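Local coordinates for 3-dehydroshikimate dehydratase (Pseudomonas putida, PDB 5HMQ), which catalyses the metal-dependent dehydration of 3-dehydroshikimate to protocatechuate, a shared intermediate in the breakdown of quinate and shikimate, at residues Q50-D54 with L55-I59; A227-A231 with T232-G236. One frame throughout, in Å; residues are numbered along the deposited sequence.

Overall arrangement
Both contacts are local turns in the TIM-barrel domain, where a helix ends and the chain heads into a barrel strand. Contact 1 closes helix 45-55 before strand 58-66. Contact 2 closes helix 222-231 before strand 238-240. They hold different elements and do not touch: their centres are about 26 Å apart and their nearest atoms about 11 Å. Each is partly buried, with a polar turn nearer the surface and apolar side chains facing inward. In each, a glycine with positive phi follows the helix. The chemistry differs. Contact 1 is capped by backbone N-H groups in a Schellman motif. In contact 2 a threonine hydroxyl and an arginine also bond to the carbonyls of I229 and L230.

Contact 1: Q50-D54 with L55-I59; sequences QMCAD and LGIAI
C52 and I57 meet at a Schellman motif, a local C-terminal cap where helix 45-55 gives way to strand 58-66 of the TIM barrel. I57 N donates to C52 O at 3.0 Å. G56 N makes a weaker bond to A53 O at 3.3 Å. G56 is the C-prime residue, and its positive phi (80°) turns the chain out of the helix. One residue before it, L55 N still bonds to M51 O at 2.9 Å.

Beneath the cap the contact is apolar. C52 CB packs on I57 CG1 at 4.0 Å. The thiol of C52 lies beside its own backbone N (chi1 -66°), and SG reaches I59 CG1 at 3.6 Å. I59 CD1 also lies near this sulfur, so I59, the second residue of the strand, packs against the last turn of the helix. On the exposed side, Q50 NE2 bonds to D54 OD1 at 2.8 Å, coming from above the carboxylate plane. This bond links successive helical turns.

M51, a selenomethionine, and L55 both rest on L20 of helix 16-25. I57 packs on V31 and I59 on I33, both of the adjacent parallel strand 30-34.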
loop_
_atom_site.group_PDB
_atom_site.type_symbol
_atom_site.label_atom_id
_atom_site.label_comp_id
_atom_site.label_asym_id
_atom_site.label_seq_id
_atom_site.Cartn_x
_atom_site.Cartn_y
_atom_site.Cartn_z
ATOM N N GLN C 50 17.548 25.922 4.485
ATOM C CA GLN C 50 18.005 25.721 5.856
ATOM C C GLN C 50 17.785 24.282 6.308
ATOM O O GLN C 50 18.643 23.704 6.986
ATOM C CB GLN C 50 17.297 26.697 6.795
ATOM C CG GLN C 50 17.864 26.707 8.201
ATOM C CD GLN C 50 19.315 27.151 8.234
ATOM O OE1 GLN C 50 19.661 28.219 7.726
ATOM N NE2 GLN C 50 20.175 26.329 8.826
HETATM N N MSE C 51 16.648 23.689 5.948
HETATM C CA MSE C 51 16.364 22.302 6.309
HETATM C C MSE C 51 17.410 21.348 5.733
HETATM O O MSE C 51 17.876 20.442 6.421
HETATM C CB MSE C 51 14.967 21.887 5.836
HETATM C CG MSE C 51 13.826 22.457 6.660
HETATM SE SE MSE C 51 12.105 21.600 6.291
HETATM C CE MSE C 51 11.810 22.255 4.480
ATOM N N CYS C 52 17.778 21.561 4.467
ATOM C CA CYS C 52 18.763 20.689 3.834
ATOM C C CYS C 52 20.144 20.864 4.454
ATOM O O CYS C 52 20.881 19.887 4.627
ATOM C CB CYS C 52 18.814 20.954 2.331
ATOM S SG CYS C 52 17.305 20.515 1.445
ATOM N N ALA C 53 20.515 22.102 4.790
ATOM C CA ALA C 53 21.791 22.328 5.462
ATOM C C ALA C 53 21.811 21.683 6.841
ATOM O O ALA C 53 22.816 21.082 7.240
ATOM C CB ALA C 53 22.071 23.826 5.562
ATOM N N ASP C 54 20.709 21.803 7.588
ATOM C CA ASP C 54 20.630 21.183 8.908
ATOM C C ASP C 54 20.675 19.662 8.821
ATOM O O ASP C 54 21.232 19.001 9.705
ATOM C CB ASP C 54 19.364 21.649 9.629
ATOM C CG ASP C 54 19.398 23.130 9.961
ATOM O OD1 ASP C 54 20.493 23.726 9.900
ATOM O OD2 ASP C 54 18.333 23.698 10.286
ATOM N N LEU C 55 20.082 19.083 7.775
ATOM C CA LEU C 55 20.081 17.633 7.629
ATOM C C LEU C 55 21.347 17.103 6.971
ATOM O O LEU C 55 21.552 15.885 6.954
ATOM C CB LEU C 55 18.860 17.179 6.828
ATOM C CG LEU C 55 17.506 17.419 7.499
ATOM C CD1 LEU C 55 16.373 17.296 6.490
ATOM C CD2 LEU C 55 17.310 16.453 8.656
ATOM N N GLY C 56 22.202 17.979 6.447
ATOM C CA GLY C 56 23.436 17.547 5.824
ATOM C C GLY C 56 23.307 17.029 4.413
ATOM O O GLY C 56 24.159 16.251 3.972
ATOM N N ILE C 57 22.268 17.430 3.685
ATOM C CA ILE C 57 22.102 17.044 2.291
ATOM C C ILE C 57 22.096 18.304 1.439
ATOM O O ILE C 57 21.625 19.364 1.862
ATOM C CB ILE C 57 20.821 16.212 2.055
ATOM C CG1 ILE C 57 19.577 17.003 2.468
ATOM C CG2 ILE C 57 20.898 14.885 2.796
ATOM C CD1 ILE C 57 18.272 16.302 2.147
ATOM N N ALA C 58 22.637 18.182 0.232
ATOM C CA ALA C 58 22.681 19.285 -0.713
ATOM C C ALA C 58 21.479 19.233 -1.648
ATOM O O ALA C 58 20.893 18.174 -1.880
ATOM C CB ALA C 58 23.975 19.251 -1.527
ATOM N N ILE C 59 21.095 20.397 -2.163
ATOM C CA ILE C 59 20.083 20.482 -3.210
ATOM C C ILE C 59 20.832 20.456 -4.538
ATOM O O ILE C 59 21.407 21.460 -4.962
ATOM C CB ILE C 59 19.208 21.727 -3.065
ATOM C CG1 ILE C 59 18.460 21.690 -1.731
ATOM C CG2 ILE C 59 18.221 21.819 -4.221
ATOM C CD1 ILE C 59 17.563 22.890 -1.499
#

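Contact 2: A227-A231 with T232-G236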
loop_
_atom_site.group_PDB
_atom_site.type_symbol
_atom_site.label_atom_id
_atom_site.label_comp_id
_atom_site.label_asym_id
_atom_site.label_seq_id
_atom_site.Cartn_x
_atom_site.Cartn_y
_atom_site.Cartn_z
ATOM N N ALA C 227 27.196 2.412 -17.440
ATOM C CA ALA C 227 28.558 2.095 -17.867
ATOM C C ALA C 227 29.094 3.073 -18.906
ATOM O O ALA C 227 30.209 3.589 -18.709
ATOM C CB ALA C 227 28.620 0.648 -18.367
ATOM N N PRO C 228 28.393 3.383 -20.003
ATOM C CA PRO C 228 28.930 4.396 -20.928
ATOM C C PRO C 228 29.063 5.772 -20.297
ATOM O O PRO C 228 29.947 6.543 -20.692
ATOM C CB PRO C 228 27.921 4.396 -22.085
ATOM C CG PRO C 228 27.189 3.106 -21.966
ATOM C CD PRO C 228 27.126 2.819 -20.505
ATOM N N ILE C 229 28.201 6.105 -19.333
ATOM C CA ILE C 229 28.292 7.398 -18.658
ATOM C C ILE C 229 29.622 7.525 -17.924
ATOM O O ILE C 229 30.331 8.529 -18.055
ATOM C CB ILE C 229 27.102 7.586 -17.700
ATOM C CG1 ILE C 229 25.791 7.643 -18.484
ATOM C CG2 ILE C 229 27.284 8.842 -16.864
ATOM C CD1 ILE C 229 24.558 7.639 -17.608
ATOM N N LEU C 230 29.982 6.503 -17.142
ATOM C CA LEU C 230 31.220 6.563 -16.372
ATOM C C LEU C 230 32.458 6.491 -17.255
ATOM O O LEU C 230 33.521 6.974 -16.849
ATOM C CB LEU C 230 31.253 5.445 -15.329
ATOM C CG LEU C 230 30.139 5.468 -14.278
ATOM C CD1 LEU C 230 30.201 4.235 -13.391
ATOM C CD2 LEU C 230 30.218 6.733 -13.444
ATOM N N ALA C 231 32.348 5.908 -18.450
ATOM C CA ALA C 231 33.482 5.872 -19.365
ATOM C C ALA C 231 33.896 7.264 -19.824
ATOM O O ALA C 231 35.051 7.455 -20.218
ATOM C CB ALA C 231 33.157 4.998 -20.577
ATOM N N THR C 232 32.982 8.237 -19.782
ATOM C CA THR C 232 33.306 9.602 -20.180
ATOM C C THR C 232 34.151 10.335 -19.147
ATOM O O THR C 232 34.668 11.415 -19.452
ATOM C CB THR C 232 32.025 10.407 -20.416
ATOM O OG1 THR C 232 31.424 10.730 -19.155
ATOM C CG2 THR C 232 31.036 9.608 -21.234
ATOM N N GLY C 233 34.299 9.784 -17.945
ATOM C CA GLY C 233 34.931 10.478 -16.846
ATOM C C GLY C 233 33.965 11.173 -15.911
ATOM O O GLY C 233 34.395 11.669 -14.860
ATOM N N TYR C 234 32.681 11.232 -16.268
ATOM C CA TYR C 234 31.670 11.860 -15.424
ATOM C C TYR C 234 31.667 11.257 -14.026
ATOM O O TYR C 234 31.570 10.038 -13.857
ATOM C CB TYR C 234 30.290 11.717 -16.076
ATOM C CG TYR C 234 29.136 12.235 -15.242
ATOM C CD1 TYR C 234 28.807 13.584 -15.235
ATOM C CD2 TYR C 234 28.349 11.369 -14.496
ATOM C CE1 TYR C 234 27.746 14.059 -14.479
ATOM C CE2 TYR C 234 27.286 11.835 -13.739
ATOM C CZ TYR C 234 26.989 13.181 -13.737
ATOM O OH TYR C 234 25.931 13.649 -12.989
ATOM N N ARG C 235 31.781 12.126 -13.019
ATOM C CA ARG C 235 31.693 11.720 -11.621
ATOM C C ARG C 235 30.702 12.587 -10.854
ATOM O O ARG C 235 30.792 12.688 -9.627
ATOM C CB ARG C 235 33.070 11.757 -10.951
ATOM C CG ARG C 235 34.108 10.863 -11.619
ATOM C CD ARG C 235 33.743 9.393 -11.471
ATOM N NE ARG C 235 34.734 8.507 -12.075
ATOM C CZ ARG C 235 34.692 8.080 -13.334
ATOM N NH1 ARG C 235 33.704 8.454 -14.135
ATOM N NH2 ARG C 235 35.639 7.273 -13.794
ATOM N N GLY C 236 29.754 13.205 -11.555
ATOM C CA GLY C 236 28.772 14.062 -10.936
ATOM C C GLY C 236 27.692 13.283 -10.218
ATOM O O GLY C 236 27.842 12.094 -9.921
#
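T232 OG1 donates to I229 O at 2.7 Å, nearly along the C=O axis. T232 N bonds to I229 O as well, at 3.2 Å. Two donors from one residue therefore grip I229 O. The next carbonyl also has two donors. R235 NH1 meets L230 O at 3.1 Å, in the carbonyl plane and on a lone pair, with an N-H...O angle of 165°. G233 N also bonds to L230 O, at 3.1 Å.

Apolar atoms pack beside these bonds. I229 CG2 touches Y234 CD2 at 3.6 Å, obliquely to the ring, with the two side chains lying side by side. L230 CD2 lies near R235 NH1, where the two side chains cross at about a right angle.

A second set of bonds fixes the donors. T232 OG1 sits between its backbone N and carbonyl carbon (chi1 74°), where it also accepts from Y234 N at 3.2 Å. This is an ST turn. The R235 chain bends at chi2 (-66°), and R235 NH1 also bonds to Y234 O at 2.7 Å. E282 forms a salt bridge with R235 NH2. G233 makes the turn with positive phi. G236 N lies 3.4 Å above the centre of the Y234 ring, and the tyrosine hydroxyl bonds to P237 O.

The turn joins helix 222-231 to strand 238-240. I229 and Y234 pack on V192 of strand 189-194, while L230 meets T270 of helix 252-276.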